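Local atomic coordinates of glucuronoarabinoxylan endo-1,4-beta-xylanase (Clostridium papyrosolvens, PDB entry 4FMV), a protein that hydrolyses internal beta-1,4 linkages of xylan as a family 30 glycoside hydrolase, its (beta/alpha)8-barrel catalytic part being present here, and may also act on beta-1,4-glucans. Residues N160-N165 with C171-P176; P188-A193 with D197-L202. One frame throughout, in Å; residues are numbered along the deposited sequence.

Overall arrangement
Both contacts lie on the same flank of the (beta/alpha)8 barrel, their centres about 8 Å apart, and they follow one another along the chain. Contact 1 sets helix 155-164 against strand 172-178; contact 2 sets the end of helix 183-190 against the run from the short helix 193-198 into strand 201-205, the neighbour of 172-178 in the barrel. Contact 1 is wholly buried and apolar. Contact 2 has a similar apolar core but reaches the surface at Ala193 and Asp197, where a backbone hydrogen bond appears. Polar links tie the two together: Lys163 NZ makes a 2.7 Å salt bridge with Asp192 OD1, and Asn198 ND2 probably donates to Met162 O.

Contact 1: N160-N165 with C171-P176; sequences NFMKNN and CRVMAP
Met162 is the side chain by which the last turns of helix 155-164 touch strand 172-178, a helix-on-strand layer of the (beta/alpha)8 barrel. The chain runs from this helix through a short loop into the strand. At the end of the helix, Asn165 N bonds to Phe161 O at 2.8 Å, just where the chain leaves helical geometry. The strand is held by backbone bonds to its neighbours, Val173 pairing with Val201 of the adjoining barrel strand.

The contact between the two segments is apolar and small in area, about 114 Å² in all. Met162 is bent at both chi2 (-58°) and chi3 (-69°), which carries its thioether end over to the strand although the backbones stay well apart, 8.6 Å between Met162 CA and Ala175 CA. The ends of Met162 and Val173 meet tip to tip, while the small Ala175, two residues further along the strand, meets the sulfur, with SD 4.0 Å from Ala175 CB. Val140 and Met199 also pack against Met162. On Val173 it is CG1, anti to the backbone N (chi1 171°), that faces the methionine: it lies 3.8 Å from Met162 SD and 3.7 Å from Met162 CE.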
ATOM      1  N   ASN A 160     -16.987  17.855   2.929  1.00  8.76           N
ATOM      2  CA  ASN A 160     -17.995  18.415   2.026  1.00 11.81           C
ATOM      3  C   ASN A 160     -18.016  17.673   0.674  1.00 12.82           C
ATOM      4  O   ASN A 160     -19.079  17.334   0.147  1.00 11.15           O
ATOM      5  CB  ASN A 160     -17.743  19.903   1.794  1.00 10.46           C
ATOM      6  CG  ASN A 160     -18.003  20.739   3.022  1.00 11.30           C
ATOM      7  OD1 ASN A 160     -18.707  20.312   3.940  1.00 10.12           O
ATOM      8  ND2 ASN A 160     -17.448  21.952   3.041  1.00 10.37           N
ATOM      9  N   PHE A 161     -16.830  17.415   0.129  1.00 10.89           N
ATOM     10  CA  PHE A 161     -16.718  16.716  -1.144  1.00  8.40           C
ATOM     11  C   PHE A 161     -17.209  15.272  -1.017  1.00 11.62           C
ATOM     12  O   PHE A 161     -17.965  14.755  -1.873  1.00 13.27           O
ATOM     13  CB  PHE A 161     -15.267  16.732  -1.636  1.00  7.66           C
ATOM     14  CG  PHE A 161     -15.107  16.175  -3.018  1.00  8.43           C
ATOM     15  CD1 PHE A 161     -15.236  16.990  -4.121  1.00 10.05           C
ATOM     16  CD2 PHE A 161     -14.868  14.830  -3.208  1.00  9.68           C
ATOM     17  CE1 PHE A 161     -15.112  16.469  -5.397  1.00  8.87           C
ATOM     18  CE2 PHE A 161     -14.740  14.316  -4.463  1.00 10.48           C
ATOM     19  CZ  PHE A 161     -14.871  15.141  -5.560  1.00 10.84           C
ATOM     20  N   MET A 162     -16.757  14.609   0.037  1.00  8.22           N
ATOM     21  CA  MET A 162     -17.203  13.248   0.335  1.00 11.23           C
ATOM     22  C   MET A 162     -18.725  13.118   0.495  1.00 13.41           C
ATOM     23  O   MET A 162     -19.299  12.127   0.039  1.00 13.49           O
ATOM     24  CB  MET A 162     -16.478  12.677   1.556  1.00 11.20           C
ATOM     25  CG  MET A 162     -14.981  12.359   1.330  1.00 10.10           C
ATOM     26  SD  MET A 162     -14.612  11.192  -0.018  1.00 11.60           S
ATOM     27  CE  MET A 162     -15.269   9.651   0.656  1.00 15.43           C
ATOM     28  N   LYS A 163     -19.394  14.084   1.138  1.00 13.63           N
ATOM     29  CA  LYS A 163     -20.870  14.021   1.193  1.00 12.77           C
ATOM     30  C   LYS A 163     -21.555  14.371  -0.130  1.00 15.79           C
ATOM     31  O   LYS A 163     -22.406  13.629  -0.612  1.00 17.25           O
ATOM     32  CB  LYS A 163     -21.465  14.917   2.304  1.00 12.55           C
ATOM     33  CG  LYS A 163     -21.146  14.469   3.716  1.00 13.76           C
ATOM     34  CD  LYS A 163     -21.803  15.385   4.757  1.00 14.80           C
ATOM     35  CE  LYS A 163     -23.304  15.105   4.887  1.00 10.42           C
ATOM     36  NZ  LYS A 163     -23.827  15.433   6.278  1.00  9.20           N
ATOM     37  N   ASN A 164     -21.204  15.526  -0.687  1.00 13.39           N
ATOM     38  CA  ASN A 164     -21.953  16.090  -1.811  1.00 15.07           C
ATOM     39  C   ASN A 164     -21.525  15.747  -3.217  1.00 13.72           C
ATOM     40  O   ASN A 164     -22.293  15.903  -4.149  1.00 12.18           O
ATOM     41  CB  ASN A 164     -22.017  17.598  -1.639  1.00 16.20           C
ATOM     42  CG  ASN A 164     -22.615  17.964  -0.312  1.00 19.23           C
ATOM     43  OD1 ASN A 164     -23.534  17.287   0.146  1.00 21.64           O
ATOM     44  ND2 ASN A 164     -22.084  18.993   0.335  1.00 18.25           N
ATOM     45  N   ASN A 165     -20.317  15.228  -3.348  1.00 11.31           N
ATOM     46  CA  ASN A 165     -19.667  15.033  -4.647  1.00 12.81           C
ATOM     47  C   ASN A 165     -19.286  13.583  -4.933  1.00 14.31           C
ATOM     48  O   ASN A 165     -19.502  13.075  -6.038  1.00 16.19           O
ATOM     49  CB  ASN A 165     -18.542  16.049  -4.918  1.00 13.73           C
ATOM     50  CG  ASN A 165     -19.033  17.479  -4.830  1.00 15.12           C
ATOM     51  OD1 ASN A 165     -18.757  18.164  -3.851  1.00 15.86           O
ATOM     52  ND2 ASN A 165     -19.799  17.934  -5.846  1.00 13.37           N
ATOM     53  N   CYS A 171     -16.348   4.967  -9.644  1.00 11.44           N
ATOM     54  CA  CYS A 171     -15.353   4.002  -9.206  1.00 15.15           C
ATOM     55  C   CYS A 171     -15.363   3.945  -7.669  1.00 15.34           C
ATOM     56  O   CYS A 171     -16.063   4.740  -7.023  1.00 17.19           O
ATOM     57  CB  CYS A 171     -14.008   4.536  -9.739  1.00 12.83           C
ATOM     58  SG  CYS A 171     -12.548   3.640  -9.400  1.00 18.63           S
ATOM     59  N   ARG A 172     -14.580   3.054  -7.063  1.00  9.73           N
ATOM     60  CA  ARG A 172     -14.427   3.129  -5.605  1.00 11.26           C
ATOM     61  C   ARG A 172     -13.699   4.439  -5.273  1.00 12.91           C
ATOM     62  O   ARG A 172     -12.823   4.883  -6.025  1.00 11.79           O
ATOM     63  CB  ARG A 172     -13.629   1.951  -5.038  1.00 10.63           C
ATOM     64  CG  ARG A 172     -14.296   0.550  -5.155  1.00 12.05           C
ATOM     65  CD  ARG A 172     -13.396  -0.488  -4.449  1.00 14.88           C
ATOM     66  NE  ARG A 172     -13.845  -1.872  -4.606  1.00 18.59           N
ATOM     67  CZ  ARG A 172     -13.711  -2.556  -5.735  1.00 19.90           C
ATOM     68  NH1 ARG A 172     -13.160  -1.961  -6.793  1.00 21.01           N
ATOM     69  NH2 ARG A 172     -14.128  -3.817  -5.811  1.00 20.01           N
ATOM     70  N   VAL A 173     -14.058   5.048  -4.152  1.00 10.40           N
ATOM     71  CA  VAL A 173     -13.437   6.293  -3.721  1.00 11.49           C
ATOM     72  C   VAL A 173     -12.469   6.061  -2.557  1.00 11.03           C
ATOM     73  O   VAL A 173     -12.814   5.413  -1.559  1.00  8.42           O
ATOM     74  CB  VAL A 173     -14.505   7.331  -3.304  1.00 14.22           C
ATOM     75  CG1 VAL A 173     -13.851   8.558  -2.636  1.00 14.04           C
ATOM     76  CG2 VAL A 173     -15.351   7.742  -4.513  1.00 12.40           C
ATOM     77  N   MET A 174     -11.261   6.599  -2.690  1.00  6.38           N
ATOM     78  CA  MET A 174     -10.273   6.532  -1.637  1.00  8.28           C
ATOM     79  C   MET A 174     -10.125   7.910  -1.011  1.00  9.53           C
ATOM     80  O   MET A 174     -10.091   8.908  -1.712  1.00  9.09           O
ATOM     81  CB  MET A 174      -8.922   6.101  -2.220  1.00 11.23           C
ATOM     82  CG  MET A 174      -7.742   6.276  -1.270  1.00 10.38           C
ATOM     83  SD  MET A 174      -6.168   5.728  -2.033  1.00 10.58           S
ATOM     84  CE  MET A 174      -6.394   3.942  -2.089  1.00  5.54           C
ATOM     85  N   ALA A 175     -10.019   7.961   0.309  1.00  9.38           N
ATOM     86  CA  ALA A 175      -9.663   9.205   0.969  1.00 10.74           C
ATOM     87  C   ALA A 175      -9.166   8.918   2.373  1.00  8.67           C
ATOM     88  O   ALA A 175      -9.435   7.836   2.898  1.00 10.64           O
ATOM     89  CB  ALA A 175     -10.916  10.060   1.066  1.00  8.33           C
ATOM     90  N   PRO A 176      -8.658   9.947   3.061  1.00  9.98           N
ATOM     91  CA  PRO A 176      -8.017  11.231   2.710  1.00 10.49           C
ATOM     92  C   PRO A 176      -6.550  11.197   2.260  1.00 11.34           C
ATOM     93  O   PRO A 176      -6.069  12.245   1.860  1.00 10.79           O
ATOM     94  CB  PRO A 176      -8.241  12.086   3.964  1.00 12.17           C
ATOM     95  CG  PRO A 176      -8.134  11.113   5.050  1.00  9.69           C
ATOM     96  CD  PRO A 176      -8.783   9.828   4.529  1.00 10.25           C
TER

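Contact 2: P188-A193 with D197-L202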
ATOM      1  N   PRO A 188     -13.971  12.971  10.236  1.00 11.37           N
ATOM      2  CA  PRO A 188     -15.294  13.480   9.847  1.00 12.44           C
ATOM      3  C   PRO A 188     -16.007  12.567   8.843  1.00 12.01           C
ATOM      4  O   PRO A 188     -17.238  12.461   8.875  1.00 12.11           O
ATOM      5  CB  PRO A 188     -14.971  14.852   9.235  1.00 10.15           C
ATOM      6  CG  PRO A 188     -13.749  15.298   9.982  1.00 11.28           C
ATOM      7  CD  PRO A 188     -12.928  14.009  10.135  1.00 10.33           C
ATOM      8  N   ILE A 189     -15.244  11.920   7.966  1.00 10.41           N
ATOM      9  CA  ILE A 189     -15.801  10.974   6.997  1.00  9.33           C
ATOM     10  C   ILE A 189     -16.435   9.792   7.735  1.00 13.60           C
ATOM     11  O   ILE A 189     -17.586   9.412   7.467  1.00 14.51           O
ATOM     12  CB  ILE A 189     -14.695  10.458   6.033  1.00  7.38           C
ATOM     13  CG1 ILE A 189     -14.150  11.610   5.186  1.00  6.59           C
ATOM     14  CG2 ILE A 189     -15.214   9.334   5.138  1.00  7.08           C
ATOM     15  CD1 ILE A 189     -12.830  11.297   4.549  1.00  8.34           C
ATOM     16  N   LEU A 190     -15.689   9.209   8.671  1.00 13.55           N
ATOM     17  CA  LEU A 190     -16.183   8.035   9.394  1.00 13.74           C
ATOM     18  C   LEU A 190     -17.418   8.354  10.250  1.00 15.29           C
ATOM     19  O   LEU A 190     -18.292   7.497  10.423  1.00 14.16           O
ATOM     20  CB  LEU A 190     -15.059   7.401  10.242  1.00 13.02           C
ATOM     21  CG  LEU A 190     -13.813   7.001   9.436  1.00 13.03           C
ATOM     22  CD1 LEU A 190     -12.707   6.414  10.331  1.00 13.33           C
ATOM     23  CD2 LEU A 190     -14.201   6.013   8.347  1.00  9.87           C
ATOM     24  N   ASN A 191     -17.507   9.582  10.763  1.00 14.42           N
ATOM     25  CA  ASN A 191     -18.635   9.956  11.636  1.00 18.11           C
ATOM     26  C   ASN A 191     -19.853  10.471  10.883  1.00 17.62           C
ATOM     27  O   ASN A 191     -20.866  10.845  11.490  1.00 16.72           O
ATOM     28  CB  ASN A 191     -18.218  11.023  12.648  1.00 19.64           C
ATOM     29  CG  ASN A 191     -17.257  10.499  13.674  1.00 19.70           C
ATOM     30  OD1 ASN A 191     -17.388   9.358  14.141  1.00 18.54           O
ATOM     31  ND2 ASN A 191     -16.269  11.324  14.030  1.00 17.99           N
ATOM     32  N   ASP A 192     -19.751  10.536   9.561  1.00 13.13           N
ATOM     33  CA  ASP A 192     -20.892  10.986   8.786  1.00 13.30           C
ATOM     34  C   ASP A 192     -21.359   9.812   7.966  1.00 13.85           C
ATOM     35  O   ASP A 192     -20.577   9.227   7.215  1.00 13.78           O
ATOM     36  CB  ASP A 192     -20.536  12.168   7.884  1.00 12.36           C
ATOM     37  CG  ASP A 192     -21.740  12.682   7.090  1.00 14.47           C
ATOM     38  OD1 ASP A 192     -22.468  13.544   7.608  1.00 16.92           O
ATOM     39  OD2 ASP A 192     -21.964  12.218   5.950  1.00 14.54           O
ATOM     40  N   ALA A 193     -22.630   9.475   8.109  1.00 12.64           N
ATOM     41  CA  ALA A 193     -23.200   8.316   7.426  1.00 16.46           C
ATOM     42  C   ALA A 193     -23.107   8.396   5.894  1.00 14.66           C
ATOM     43  O   ALA A 193     -22.802   7.400   5.225  1.00 14.72           O
ATOM     44  CB  ALA A 193     -24.661   8.087   7.887  1.00 19.55           C
ATOM     45  N   ASP A 197     -20.574   6.218   3.458  1.00 15.36           N
ATOM     46  CA  ASP A 197     -21.146   5.469   2.339  1.00 18.72           C
ATOM     47  C   ASP A 197     -20.366   5.714   1.060  1.00 19.29           C
ATOM     48  O   ASP A 197     -20.217   4.814   0.211  1.00 18.73           O
ATOM     49  CB  ASP A 197     -22.597   5.877   2.096  1.00 23.37           C
ATOM     50  CG  ASP A 197     -23.576   4.974   2.797  1.00 32.97           C
ATOM     51  OD1 ASP A 197     -23.170   3.859   3.183  1.00 36.50           O
ATOM     52  OD2 ASP A 197     -24.748   5.374   2.962  1.00 37.35           O
ATOM     53  N   ASN A 198     -19.903   6.952   0.906  1.00 16.04           N
ATOM     54  CA  ASN A 198     -19.194   7.351  -0.301  1.00 16.10           C
ATOM     55  C   ASN A 198     -17.699   7.020  -0.276  1.00 13.22           C
ATOM     56  O   ASN A 198     -17.018   7.221  -1.269  1.00 18.17           O
ATOM     57  CB  ASN A 198     -19.428   8.839  -0.607  1.00 14.17           C
ATOM     58  CG  ASN A 198     -20.842   9.114  -1.061  1.00 16.23           C
ATOM     59  OD1 ASN A 198     -21.557   8.194  -1.480  1.00 14.13           O
ATOM     60  ND2 ASN A 198     -21.266  10.376  -0.972  1.00 15.55           N
ATOM     61  N   MET A 199     -17.208   6.518   0.862  1.00  9.83           N
ATOM     62  CA  MET A 199     -15.823   6.065   1.009  1.00 11.86           C
ATOM     63  C   MET A 199     -15.713   4.555   0.938  1.00 12.21           C
ATOM     64  O   MET A 199     -16.356   3.852   1.707  1.00 13.37           O
ATOM     65  CB  MET A 199     -15.239   6.499   2.346  1.00  9.52           C
ATOM     66  CG  MET A 199     -13.775   6.126   2.487  1.00 14.07           C
ATOM     67  SD  MET A 199     -13.192   6.149   4.195  1.00 17.91           S
ATOM     68  CE  MET A 199     -13.767   4.530   4.721  1.00 13.15           C
ATOM     69  N   ASP A 200     -15.007   4.061  -0.070  1.00  7.28           N
ATOM     70  CA  ASP A 200     -14.593   2.662  -0.145  1.00 10.65           C
ATOM     71  C   ASP A 200     -13.284   2.236   0.511  1.00 13.02           C
ATOM     72  O   ASP A 200     -13.207   1.165   1.119  1.00 10.79           O
ATOM     73  CB  ASP A 200     -14.716   2.189  -1.583  1.00 13.51           C
ATOM     74  CG  ASP A 200     -16.075   2.528  -2.146  1.00 13.41           C
ATOM     75  OD1 ASP A 200     -17.035   1.803  -1.813  1.00 14.27           O
ATOM     76  OD2 ASP A 200     -16.184   3.545  -2.864  1.00 14.66           O
ATOM     77  N   VAL A 201     -12.244   3.052   0.342  1.00  8.91           N
ATOM     78  CA  VAL A 201     -10.939   2.723   0.887  1.00 10.90           C
ATOM     79  C   VAL A 201     -10.429   3.910   1.687  1.00 11.42           C
ATOM     80  O   VAL A 201     -10.404   5.031   1.179  1.00  8.97           O
ATOM     81  CB  VAL A 201      -9.919   2.346  -0.233  1.00 10.59           C
ATOM     82  CG1 VAL A 201      -8.552   2.041   0.357  1.00  7.71           C
ATOM     83  CG2 VAL A 201     -10.433   1.136  -1.053  1.00  8.77           C
ATOM     84  N   LEU A 202     -10.038   3.672   2.937  1.00  9.06           N
ATOM     85  CA  LEU A 202      -9.436   4.751   3.721  1.00  7.06           C
ATOM     86  C   LEU A 202      -7.940   4.604   3.456  1.00  7.53           C
ATOM     87  O   LEU A 202      -7.339   3.599   3.854  1.00 10.02           O
ATOM     88  CB  LEU A 202      -9.746   4.563   5.219  1.00  9.00           C
ATOM     89  CG  LEU A 202      -9.590   5.801   6.125  1.00 10.98           C
ATOM     90  CD1 LEU A 202     -10.187   5.566   7.514  1.00 10.33           C
ATOM     91  CD2 LEU A 202      -8.148   6.181   6.228  1.00  8.36           C
TER
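Met199 and Leu202 receive Ile189 and Leu190 from the last turn of helix 183-190, between the outer helix layer and the strands of the (beta/alpha)8 barrel, where a short helix, 193-198, leads into barrel strand 201-205. Ile189 brings its CG2 branch to within 3.9 Å of Met199 SD, and the two side chains cross at about a right angle. The same branch also reaches the root of the methionine, with Ile189 CG2 4.0 Å from Met199 CB. Leu190 offers both methyls: CD2 lies 3.9 Å from Met199 CE, while CD1 lies 3.9 Å from Leu202 CD1, so the leucine fork spans the methionine end and the strand residue. The methionine runs extended, with CG anti to the backbone N (chi1 -176°), until a bend at chi3 of 82° sets its methyl beside Leu190.

Around this apolar core, Met162 of helix 155-164 touches Ile189, and Leu218 and Tyr219 of helix 217-221 pack on Leu190. Tyr216 covers Leu190 and Leu202 together. Beyond them, strand residue Leu202 is held by backbone hydrogen bonding with Glu227, on the next barrel strand.

At the exposed margin, Asp192 occupies the N-cap position of helix 193-198, its OD2 accepting a hydrogen bond from Ala195 N. Asp197 N donates to Ala193 O over 3.1 Å, with an N-H...O angle of 151°; this is the ordinary i to i+4 bond of the short helix, and it is the one hydrogen bond between the two segments. The Asp197 side chain passes close by, its CB 3.5 Å from Ala193 O.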